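Long-range contact in NTF2-like nuclease/anti-CRISPR (Clostridia bacterium, PDB 7JTA), which acts as an anti-CRISPR (AcrIIA22) that relieves DNA torsion in target plasmids and impairs SpyCas9 activity, probably as a nuclease: residues R33-V39 against P53-I59. Numbering follows the deposited sequence.
With NO3 (nitrate ion), chain E.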
loop_
_atom_site.group_PDB
_atom_site.type_symbol
_atom_site.label_atom_id
_atom_site.label_comp_id
_atom_site.label_asym_id
_atom_site.label_seq_id
_atom_site.Cartn_x
_atom_site.Cartn_y
_atom_site.Cartn_z
ATOM N N ARG A 33 3.539 -14.914 -3.824
ATOM C CA ARG A 33 2.574 -14.092 -4.539
ATOM C C ARG A 33 2.555 -12.683 -3.956
ATOM O O ARG A 33 2.460 -12.509 -2.734
ATOM C CB ARG A 33 1.190 -14.741 -4.457
ATOM C CG ARG A 33 0.059 -13.970 -5.100
ATOM C CD ARG A 33 -1.224 -14.794 -5.068
ATOM N NE ARG A 33 -1.395 -15.601 -6.274
ATOM C CZ ARG A 33 -0.817 -16.779 -6.485
ATOM N NH1 ARG A 33 -0.018 -17.307 -5.569
ATOM N NH2 ARG A 33 -1.042 -17.433 -7.618
ATOM N N TYR A 34 2.627 -11.680 -4.829
ATOM C CA TYR A 34 2.657 -10.284 -4.414
ATOM C C TYR A 34 1.589 -9.484 -5.150
ATOM O O TYR A 34 1.252 -9.774 -6.300
ATOM C CB TYR A 34 4.037 -9.659 -4.672
ATOM C CG TYR A 34 5.146 -10.267 -3.848
ATOM C CD1 TYR A 34 5.909 -11.318 -4.343
ATOM C CD2 TYR A 34 5.426 -9.794 -2.573
ATOM C CE1 TYR A 34 6.924 -11.877 -3.590
ATOM C CE2 TYR A 34 6.439 -10.347 -1.813
ATOM C CZ TYR A 34 7.184 -11.387 -2.325
ATOM O OH TYR A 34 8.192 -11.935 -1.565
ATOM N N ARG A 35 1.073 -8.457 -4.477
ATOM C CA ARG A 35 0.141 -7.506 -5.071
ATOM C C ARG A 35 0.836 -6.157 -5.205
ATOM O O ARG A 35 1.200 -5.542 -4.197
ATOM C CB ARG A 35 -1.131 -7.373 -4.235
ATOM C CG ARG A 35 -2.119 -6.370 -4.807
ATOM C CD ARG A 35 -3.407 -6.345 -4.010
ATOM N NE ARG A 35 -4.502 -5.739 -4.762
ATOM C CZ ARG A 35 -5.067 -4.575 -4.454
ATOM N NH1 ARG A 35 -4.643 -3.884 -3.404
ATOM N NH2 ARG A 35 -6.057 -4.100 -5.198
ATOM N N GLN A 36 1.012 -5.705 -6.445
ATOM C CA GLN A 36 1.647 -4.431 -6.750
ATOM C C GLN A 36 0.615 -3.426 -7.243
ATOM O O GLN A 36 -0.162 -3.724 -8.156
ATOM C CB GLN A 36 2.740 -4.604 -7.803
ATOM C CG GLN A 36 3.435 -3.303 -8.178
ATOM C CD GLN A 36 4.634 -3.532 -9.069
ATOM O OE1 GLN A 36 4.544 -3.430 -10.292
ATOM N NE2 GLN A 36 5.771 -3.849 -8.455
ATOM N N LEU A 37 0.612 -2.240 -6.640
ATOM C CA LEU A 37 -0.210 -1.121 -7.081
ATOM C C LEU A 37 0.684 -0.089 -7.755
ATOM O O LEU A 37 1.688 0.336 -7.176
ATOM C CB LEU A 37 -0.948 -0.491 -5.902
ATOM C CG LEU A 37 -1.960 -1.407 -5.221
ATOM C CD1 LEU A 37 -2.486 -0.757 -3.957
ATOM C CD2 LEU A 37 -3.096 -1.731 -6.174
ATOM N N SER A 38 0.320 0.308 -8.973
ATOM C CA SER A 38 1.100 1.269 -9.738
ATOM C C SER A 38 0.204 2.362 -10.308
ATOM O O SER A 38 -1.019 2.229 -10.369
ATOM C CB SER A 38 1.858 0.585 -10.881
ATOM O OG SER A 38 2.444 -0.627 -10.446
ATOM N N VAL A 39 0.844 3.447 -10.736
ATOM C CA VAL A 39 0.197 4.514 -11.489
ATOM C C VAL A 39 0.803 4.527 -12.883
ATOM O O VAL A 39 2.026 4.633 -13.033
ATOM C CB VAL A 39 0.366 5.881 -10.814
ATOM C CG1 VAL A 39 -0.156 6.967 -11.720
ATOM C CG2 VAL A 39 -0.371 5.903 -9.499
ATOM N N PRO A 53 5.600 2.452 -10.018
ATOM C CA PRO A 53 5.176 1.553 -8.939
ATOM C C PRO A 53 5.039 2.304 -7.625
ATOM O O PRO A 53 5.868 3.147 -7.277
ATOM C CB PRO A 53 6.296 0.507 -8.884
ATOM C CG PRO A 53 6.946 0.578 -10.224
ATOM C CD PRO A 53 6.857 2.012 -10.639
ATOM N N ILE A 54 3.964 2.008 -6.903
ATOM C CA ILE A 54 3.653 2.682 -5.655
ATOM C C ILE A 54 3.887 1.777 -4.454
ATOM O O ILE A 54 4.444 2.217 -3.447
ATOM C CB ILE A 54 2.206 3.220 -5.659
ATOM C CG1 ILE A 54 2.026 4.277 -6.750
ATOM C CG2 ILE A 54 1.844 3.774 -4.286
ATOM C CD1 ILE A 54 0.665 4.925 -6.719
ATOM N N SER A 55 3.476 0.513 -4.541
ATOM C CA SER A 55 3.618 -0.388 -3.410
ATOM C C SER A 55 3.488 -1.828 -3.883
ATOM O O SER A 55 2.728 -2.128 -4.806
ATOM C CB SER A 55 2.579 -0.088 -2.330
ATOM O OG SER A 55 1.327 -0.651 -2.667
ATOM N N THR A 56 4.267 -2.702 -3.254
ATOM C CA THR A 56 4.171 -4.142 -3.441
ATOM C C THR A 56 4.091 -4.791 -2.069
ATOM O O THR A 56 4.770 -4.360 -1.135
ATOM C CB THR A 56 5.358 -4.696 -4.218
ATOM O OG1 THR A 56 5.530 -3.946 -5.431
ATOM C CG2 THR A 56 5.123 -6.160 -4.563
ATOM N N VAL A 57 3.236 -5.801 -1.939
ATOM C CA VAL A 57 3.015 -6.464 -0.658
ATOM C C VAL A 57 2.852 -7.957 -0.893
ATOM O O VAL A 57 2.283 -8.379 -1.906
ATOM C CB VAL A 57 1.784 -5.897 0.077
ATOM C CG1 VAL A 57 1.635 -6.553 1.431
ATOM C CG2 VAL A 57 1.909 -4.392 0.226
ATOM N N LEU A 58 3.359 -8.750 0.046
ATOM C CA LEU A 58 3.170 -10.193 0.007
ATOM C C LEU A 58 1.719 -10.543 0.309
ATOM O O LEU A 58 1.115 -9.988 1.232
ATOM C CB LEU A 58 4.099 -10.872 1.011
ATOM C CG LEU A 58 4.129 -12.401 1.021
ATOM C CD1 LEU A 58 4.801 -12.944 -0.226
ATOM C CD2 LEU A 58 4.847 -12.893 2.258
ATOM N N ILE A 59 1.154 -11.449 -0.482
ATOM C CA ILE A 59 -0.198 -11.939 -0.236
ATOM C C ILE A 59 -0.185 -13.460 -0.181
ATOM O O ILE A 59 -1.183 -14.082 0.185
ATOM C CB ILE A 59 -1.185 -11.439 -1.306
ATOM C CG1 ILE A 59 -0.737 -11.897 -2.695
ATOM C CG2 ILE A 59 -1.334 -9.923 -1.234
ATOM C CD1 ILE A 59 -1.622 -11.406 -3.812
ATOM O OXT ILE A 59 0.824 -14.096 -0.498
HETATM N N NO3 E . 3.509 -3.773 -13.686
HETATM O O1 NO3 E . 3.187 -2.838 -12.895
HETATM O O2 NO3 E . 3.066 -3.794 -14.872
HETATM O O3 NO3 E . 4.282 -4.690 -13.287
#
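Antiparallel beta pairing with a classic beta bulge joins 33-39 to 53-59, the last hairpin of a four-stranded antiparallel sheet in which 48-58 is one of the two outermost strands within the chain. The strand axes run at 168° and approach to 4.5 Å. Arg35 and Val57 form a two-way hydrogen-bonded pair, Arg35 N to Val57 O at 2.8 Å and Val57 N to Arg35 O at 3.1 Å. The bulge follows from Leu37 O accepting two amides, Ile54 N at 2.8 Å and Ser55 N at 3.2 Å, so that Ile54 and Ser55 both face Leu37 and the register slips by one before Ser38 meets Pro53. Ile54 has the helix-like phi/psi of -108/-43° expected at the first position of such a bulge. On the face carrying Tyr34, Gln36 and Ser38, Leu58 CD1 sits 3.8 Å from the Tyr34 ring centroid and 27° off its normal, a CH-pi contact, while Tyr34 OH hydrogen-bonds Pro53 O of the second subunit. Ser55, Thr56 and Val57 pair with a strand of that subunit, continuing the sheet across the interface. Arg35, on the other face, forms a salt bridge with Glu24. At the C-terminus, Ile59 N donates to Arg33 O (2.8 Å, 175°). Between side chains, Gln36 NE2 donates to Thr56 OG1 at 3.0 Å and 170°.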